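Local coordinates for surface-associated protein CshB (PDB 6YZG) that probably mediates adhesion of Streptococcus gordonii through fibronectin binding, as a cell-wall-anchored surface protein of which this chain is the second non-repetitive domain, at residues Ala8-Asn12 / Thr23-Lys27; Ile182-Asp188 / Tyr208-Ser212. All blocks are in the same frame, centred on the assembly; numbering follows the deposited sequence.

Contact 1: residues Ala8-Asn12 / Thr23-Lys27; sequences ASWKN and TTFTK
Trp-10 and Phe-25 face each other as the non-hydrogen-bonded pair of a short antiparallel beta ladder, in which strand 10-11 pairs with strand 24-30, which continues through strand 33-41 into a larger antiparallel sheet. Their side chains make the tightly packed part of the contact. Phe-25 turns the edge of its ring toward the six-membered ring of Trp-10 in an edge-to-face stack, with the planes at 65° and CD2 lying 3.5 Å from Trp-10 CE2. Phe-25 CB sits over the same indole ring as a CH-pi contact. Phe-25 CG lies anti to the backbone N (174°), which brings the ring edge, through CD2, over the Trp-10 face. At the edge of the indole, Thr-23 CG2 comes within 3.6 Å of Trp-10 CE3, a place suited to a beta-branched residue with one methyl and one hydroxyl: OG1 is hydrogen-bonded with the backbone N of Lys-20 and lies 2.7 Å from Asn-12 O. The polar end of the indole is satisfied as well, since NE1 bonds to the carbonyl of Phe-4, whose ring also meets Phe-25 edge-to-face.

Lys-11 and Thr-24, the hydrogen-bonded pair, exchange two backbone bonds and send their side chains to the other face, which is looser and more exposed. There the aliphatic CB of Lys-11 passes 3.4 Å from Thr-24 OG1, and the bent lysine chain leads away from the strand. Threonine suits this face, offering a hydroxyl to water without giving up the branched shape that fits a strand. One water molecule rests against it: it donates to Ser-9 O and also bonds to Thr-24 OG1 and Thr-26 OG1. The Ser-9 carbonyl therefore has two hydrogen-bond partners, this water at 2.8 Å and Thr-26 N, whose bond to Ser-9 O measures 2.9 Å.

Contact 2: residues Ile182-Asp188 / Tyr208-Ser212; sequences ITKKMLD and YKYLS
A lysine laid across a tyrosine ring, whose hydroxyl is gripped by an aspartate one helical turn further on, is the striking feature here. Lys-184 starts with CG anti to its backbone N (176°) and runs on extended, which carries CE over the centre of the Tyr-208 ring, 3.7 Å from the centroid, as a CH-pi contact. NZ follows as a cation-pi partner, 4.3 Å from that centroid and 12° off the ring normal. The long lysine suits this partly open spot, its methylenes packing on the ring and its charge lying over the pi face. Asp-188 comes to the edge: Tyr-208 OH donates to Asp-188 OD1 at 2.6 Å, and OD1 receives it on its syn lone pair, with the carboxylate turned 71° from the ring. The bond ties down the phenol end, and the nearby lysine charge could steady the carboxylate.

Deeper in, Leu-211 presses CD1 against the start of the helix, 3.4 Å from Lys-184 N, while CD2 meets Ile-182 CG2; Leu-187 CD2 packs against both Tyr-208 and Leu-211. These branched apolar chains fit the buried side. Thr-183 is the N-cap, its OG1 accepting from Met-186 N at 3.2 Å in a capping box completed by a weak return bond from Thr-183 N to Met-186 SD. Two waters link Ile-182 O to the backbone of Ser-212, one through its N and one through its O.

Helix 184-193 thus leans on the loop that leads toward strand 224-229, and both Leu-187 and Leu-211 rest on Phe-153 of strand 153-158.

Contacts 1 and 2 lie in series along the chain and within the same CshA-type non-repetitive domain 2, but they do not touch: their centres are 36 Å apart and their nearest atoms about 21 Å apart. Contact 1 belongs to the larger antiparallel sheet, contact 2 to the helix and loops beside the three-stranded sheet. The larger sheet reaches contact 2 at another strand, where Tyr-210 OH bonds to Asn-120 OD1 on strand 119-131. Tyr-210 and Ser-212 also pack on the second subunit, against its Ala-251 and Ser-286, whereas contact 1 touches no other chain of the assembly. Neither contact includes a bound ligand.

Contact 1: residues Ala8-Asn12 / Thr23-Lys27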
loop_
_atom_site.group_PDB
_atom_site.type_symbol
_atom_site.label_atom_id
_atom_site.label_comp_id
_atom_site.label_asym_id
_atom_site.label_seq_id
_atom_site.Cartn_x
_atom_site.Cartn_y
_atom_site.Cartn_z
ATOM N N ALA A 8 -22.060 23.613 7.451
ATOM C CA ALA A 8 -22.538 24.983 7.183
ATOM C C ALA A 8 -21.753 25.663 6.045
ATOM O O ALA A 8 -22.194 26.686 5.507
ATOM C CB ALA A 8 -22.463 25.801 8.442
ATOM N N SER A 9 -20.637 25.064 5.594
ATOM C CA SER A 9 -19.837 25.617 4.476
ATOM C C SER A 9 -20.504 25.265 3.129
ATOM O O SER A 9 -20.154 25.905 2.124
ATOM C CB SER A 9 -18.443 25.099 4.456
ATOM O OG SER A 9 -17.705 25.501 5.603
ATOM N N TRP A 10 -21.407 24.309 3.083
ATOM C CA TRP A 10 -22.060 23.824 1.872
ATOM C C TRP A 10 -23.420 24.461 1.657
ATOM O O TRP A 10 -24.186 24.598 2.654
ATOM C CB TRP A 10 -22.215 22.314 1.896
ATOM C CG TRP A 10 -20.907 21.575 1.906
ATOM C CD1 TRP A 10 -20.268 21.020 2.977
ATOM C CD2 TRP A 10 -20.133 21.237 0.754
ATOM N NE1 TRP A 10 -19.117 20.389 2.552
ATOM C CE2 TRP A 10 -19.006 20.489 1.209
ATOM C CE3 TRP A 10 -20.258 21.509 -0.593
ATOM C CZ2 TRP A 10 -18.007 20.058 0.309
ATOM C CZ3 TRP A 10 -19.292 21.088 -1.477
ATOM C CH2 TRP A 10 -18.181 20.359 -1.034
ATOM N N LYS A 11 -23.710 24.778 0.432
ATOM C CA LYS A 11 -25.087 25.193 0.011
ATOM C C LYS A 11 -25.484 24.451 -1.237
ATOM O O LYS A 11 -24.631 24.105 -2.080
ATOM C CB LYS A 11 -25.214 26.687 -0.268
ATOM C CG LYS A 11 -24.884 27.545 0.902
ATOM C CD LYS A 11 -26.050 27.544 1.904
ATOM C CE LYS A 11 -25.834 28.558 3.016
ATOM N NZ LYS A 11 -24.628 28.173 3.810
ATOM N N ASN A 12 -26.810 24.265 -1.405
ATOM C CA ASN A 12 -27.365 23.745 -2.653
ATOM C C ASN A 12 -26.860 22.325 -2.927
ATOM O O ASN A 12 -26.541 22.011 -4.080
ATOM C CB ASN A 12 -27.087 24.672 -3.831
ATOM C CG ASN A 12 -27.967 24.416 -5.034
ATOM O OD1 ASN A 12 -29.054 23.869 -4.860
ATOM N ND2 ASN A 12 -27.472 24.725 -6.208
ATOM N N THR A 23 -23.847 23.233 -6.620
ATOM C CA THR A 23 -23.474 23.181 -5.208
ATOM C C THR A 23 -22.301 24.109 -4.941
ATOM O O THR A 23 -21.365 24.217 -5.777
ATOM C CB THR A 23 -23.069 21.771 -4.764
ATOM O OG1 THR A 23 -24.213 20.911 -4.885
ATOM C CG2 THR A 23 -22.473 21.710 -3.369
ATOM N N THR A 24 -22.312 24.817 -3.820
ATOM C CA THR A 24 -21.179 25.652 -3.419
ATOM C C THR A 24 -20.596 25.221 -2.076
ATOM O O THR A 24 -21.302 24.722 -1.166
ATOM C CB THR A 24 -21.540 27.153 -3.356
ATOM O OG1 THR A 24 -22.515 27.360 -2.304
ATOM C CG2 THR A 24 -21.950 27.649 -4.710
ATOM N N PHE A 25 -19.288 25.480 -1.955
ATOM C CA PHE A 25 -18.531 25.332 -0.696
ATOM C C PHE A 25 -17.902 26.703 -0.475
ATOM O O PHE A 25 -17.163 27.169 -1.373
ATOM C CB PHE A 25 -17.463 24.232 -0.745
ATOM C CG PHE A 25 -16.591 24.152 0.470
ATOM C CD1 PHE A 25 -15.447 24.929 0.560
ATOM C CD2 PHE A 25 -16.978 23.348 1.540
ATOM C CE1 PHE A 25 -14.684 24.894 1.709
ATOM C CE2 PHE A 25 -16.164 23.286 2.676
ATOM C CZ PHE A 25 -15.044 24.077 2.737
ATOM N N THR A 26 -18.076 27.338 0.673
ATOM C CA THR A 26 -17.525 28.657 0.927
ATOM C C THR A 26 -16.869 28.700 2.312
ATOM O O THR A 26 -17.436 28.205 3.277
ATOM C CB THR A 26 -18.672 29.687 0.905
ATOM O OG1 THR A 26 -19.496 29.557 -0.261
ATOM C CG2 THR A 26 -18.064 31.068 0.990
ATOM N N LYS A 27 -15.661 29.222 2.396
ATOM C CA LYS A 27 -14.925 29.270 3.668
ATOM C C LYS A 27 -14.072 30.539 3.676
ATOM O O LYS A 27 -13.294 30.798 2.745
ATOM C CB LYS A 27 -14.055 28.028 3.866
ATOM C CG LYS A 27 -13.192 28.039 5.140
ATOM C CD LYS A 27 -13.971 27.935 6.403
ATOM C CE LYS A 27 -13.043 27.987 7.615
ATOM N NZ LYS A 27 -13.758 27.812 8.899
HETATM O O HOH W 1 -21.371 27.614 0.211
#

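Contact 2: residues Ile182-Asp188 / Tyr208-Ser212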
loop_
_atom_site.group_PDB
_atom_site.type_symbol
_atom_site.label_atom_id
_atom_site.label_comp_id
_atom_site.label_asym_id
_atom_site.label_seq_id
_atom_site.Cartn_x
_atom_site.Cartn_y
_atom_site.Cartn_z
ATOM N N ILE A 182 2.619 6.177 -12.670
ATOM C CA ILE A 182 2.152 4.846 -13.105
ATOM C C ILE A 182 2.359 4.754 -14.600
ATOM O O ILE A 182 1.865 5.605 -15.367
ATOM C CB ILE A 182 0.672 4.601 -12.737
ATOM C CG1 ILE A 182 0.469 4.714 -11.243
ATOM C CG2 ILE A 182 0.210 3.265 -13.266
ATOM C CD1 ILE A 182 -0.972 4.663 -10.737
ATOM N N THR A 183 3.023 3.681 -15.014
ATOM C CA THR A 183 3.227 3.410 -16.428
ATOM C C THR A 183 2.407 2.222 -16.912
ATOM O O THR A 183 1.875 1.450 -16.078
ATOM C CB THR A 183 4.707 3.126 -16.684
ATOM O OG1 THR A 183 5.026 1.914 -16.011
ATOM C CG2 THR A 183 5.606 4.238 -16.205
ATOM N N LYS A 184 2.283 2.123 -18.229
ATOM C CA LYS A 184 1.589 0.974 -18.838
ATOM C C LYS A 184 2.212 -0.334 -18.362
ATOM O O LYS A 184 1.487 -1.231 -18.022
ATOM C CB LYS A 184 1.624 1.105 -20.362
ATOM C CG LYS A 184 1.009 -0.080 -21.086
ATOM C CD LYS A 184 0.642 0.205 -22.512
ATOM C CE LYS A 184 -0.262 -0.881 -23.065
ATOM N NZ LYS A 184 -0.617 -0.628 -24.479
ATOM N N LYS A 185 3.537 -0.419 -18.304
ATOM C CA LYS A 185 4.197 -1.642 -17.807
ATOM C C LYS A 185 3.790 -1.953 -16.378
ATOM O O LYS A 185 3.457 -3.113 -16.043
ATOM C CB LYS A 185 5.717 -1.459 -17.939
ATOM C CG LYS A 185 6.473 -2.688 -17.421
ATOM C CD LYS A 185 7.973 -2.584 -17.541
ATOM C CE LYS A 185 8.636 -3.941 -17.650
ATOM N NZ LYS A 185 8.180 -4.859 -16.578
ATOM N N MET A 186 3.749 -0.963 -15.493
ATOM C CA MET A 186 3.380 -1.203 -14.092
ATOM C C MET A 186 1.925 -1.699 -14.007
ATOM O O MET A 186 1.597 -2.575 -13.173
ATOM C CB MET A 186 3.485 0.078 -13.271
ATOM C CG MET A 186 4.894 0.467 -12.937
ATOM S SD MET A 186 4.940 2.208 -12.347
ATOM C CE MET A 186 6.688 2.549 -12.530
ATOM N N LEU A 187 1.053 -1.085 -14.793
ATOM C CA LEU A 187 -0.385 -1.430 -14.793
ATOM C C LEU A 187 -0.547 -2.881 -15.301
ATOM O O LEU A 187 -1.283 -3.645 -14.668
ATOM C CB LEU A 187 -1.137 -0.378 -15.627
ATOM C CG LEU A 187 -2.627 -0.599 -15.760
ATOM C CD1 LEU A 187 -3.334 -0.691 -14.413
ATOM C CD2 LEU A 187 -3.209 0.500 -16.633
ATOM N N ASP A 188 0.159 -3.254 -16.372
ATOM C CA ASP A 188 0.035 -4.603 -16.992
ATOM C C ASP A 188 0.661 -5.617 -16.045
ATOM O O ASP A 188 0.018 -6.716 -15.891
ATOM C CB ASP A 188 0.586 -4.602 -18.409
ATOM C CG ASP A 188 -0.363 -3.990 -19.415
ATOM O OD1 ASP A 188 -1.609 -4.007 -19.163
ATOM O OD2 ASP A 188 0.119 -3.553 -20.437
ATOM N N TYR A 208 -5.397 2.762 -20.384
ATOM C CA TYR A 208 -3.999 3.138 -20.675
ATOM C C TYR A 208 -3.927 4.632 -20.988
ATOM O O TYR A 208 -2.826 5.236 -20.788
ATOM C CB TYR A 208 -3.429 2.329 -21.840
ATOM C CG TYR A 208 -3.425 0.872 -21.537
ATOM C CD1 TYR A 208 -2.679 0.356 -20.491
ATOM C CD2 TYR A 208 -4.165 0.003 -22.326
ATOM C CE1 TYR A 208 -2.659 -1.018 -20.226
ATOM C CE2 TYR A 208 -4.214 -1.345 -22.025
ATOM C CZ TYR A 208 -3.459 -1.859 -20.982
ATOM O OH TYR A 208 -3.524 -3.215 -20.736
ATOM N N LYS A 209 -5.004 5.227 -21.454
ATOM C CA LYS A 209 -5.030 6.681 -21.764
ATOM C C LYS A 209 -5.517 7.474 -20.534
ATOM O O LYS A 209 -5.642 8.697 -20.657
ATOM C CB LYS A 209 -5.775 7.014 -23.052
ATOM C CG LYS A 209 -5.124 6.365 -24.276
ATOM C CD LYS A 209 -3.635 6.684 -24.368
ATOM C CE LYS A 209 -2.904 6.016 -25.529
ATOM N NZ LYS A 209 -3.384 6.521 -26.831
ATOM N N TYR A 210 -5.736 6.877 -19.373
ATOM C CA TYR A 210 -5.771 7.614 -18.073
ATOM C C TYR A 210 -4.343 7.888 -17.630
ATOM O O TYR A 210 -4.160 8.782 -16.813
ATOM C CB TYR A 210 -6.555 6.846 -17.019
ATOM C CG TYR A 210 -8.043 7.072 -17.019
ATOM C CD1 TYR A 210 -8.809 7.015 -18.172
ATOM C CD2 TYR A 210 -8.709 7.336 -15.838
ATOM C CE1 TYR A 210 -10.166 7.228 -18.130
ATOM C CE2 TYR A 210 -10.075 7.527 -15.776
ATOM C CZ TYR A 210 -10.812 7.495 -16.927
ATOM O OH TYR A 210 -12.186 7.621 -16.923
ATOM N N LEU A 211 -3.358 7.082 -18.008
ATOM C CA LEU A 211 -1.988 7.234 -17.537
ATOM C C LEU A 211 -1.390 8.509 -18.073
ATOM O O LEU A 211 -1.753 8.983 -19.164
ATOM C CB LEU A 211 -1.208 5.990 -17.954
ATOM C CG LEU A 211 -1.721 4.667 -17.403
ATOM C CD1 LEU A 211 -0.779 3.538 -17.801
ATOM C CD2 LEU A 211 -1.999 4.749 -15.934
ATOM N N SER A 212 -0.456 9.066 -17.320
ATOM C CA SER A 212 0.232 10.293 -17.776
ATOM C C SER A 212 1.029 10.024 -19.037
ATOM O O SER A 212 1.776 9.046 -19.127
ATOM C CB SER A 212 1.139 10.827 -16.710
ATOM O OG SER A 212 1.675 12.076 -17.152
HETATM O O HOH W 2 0.375 7.864 -14.929
HETATM O O HOH W 3 2.639 6.722 -17.794
#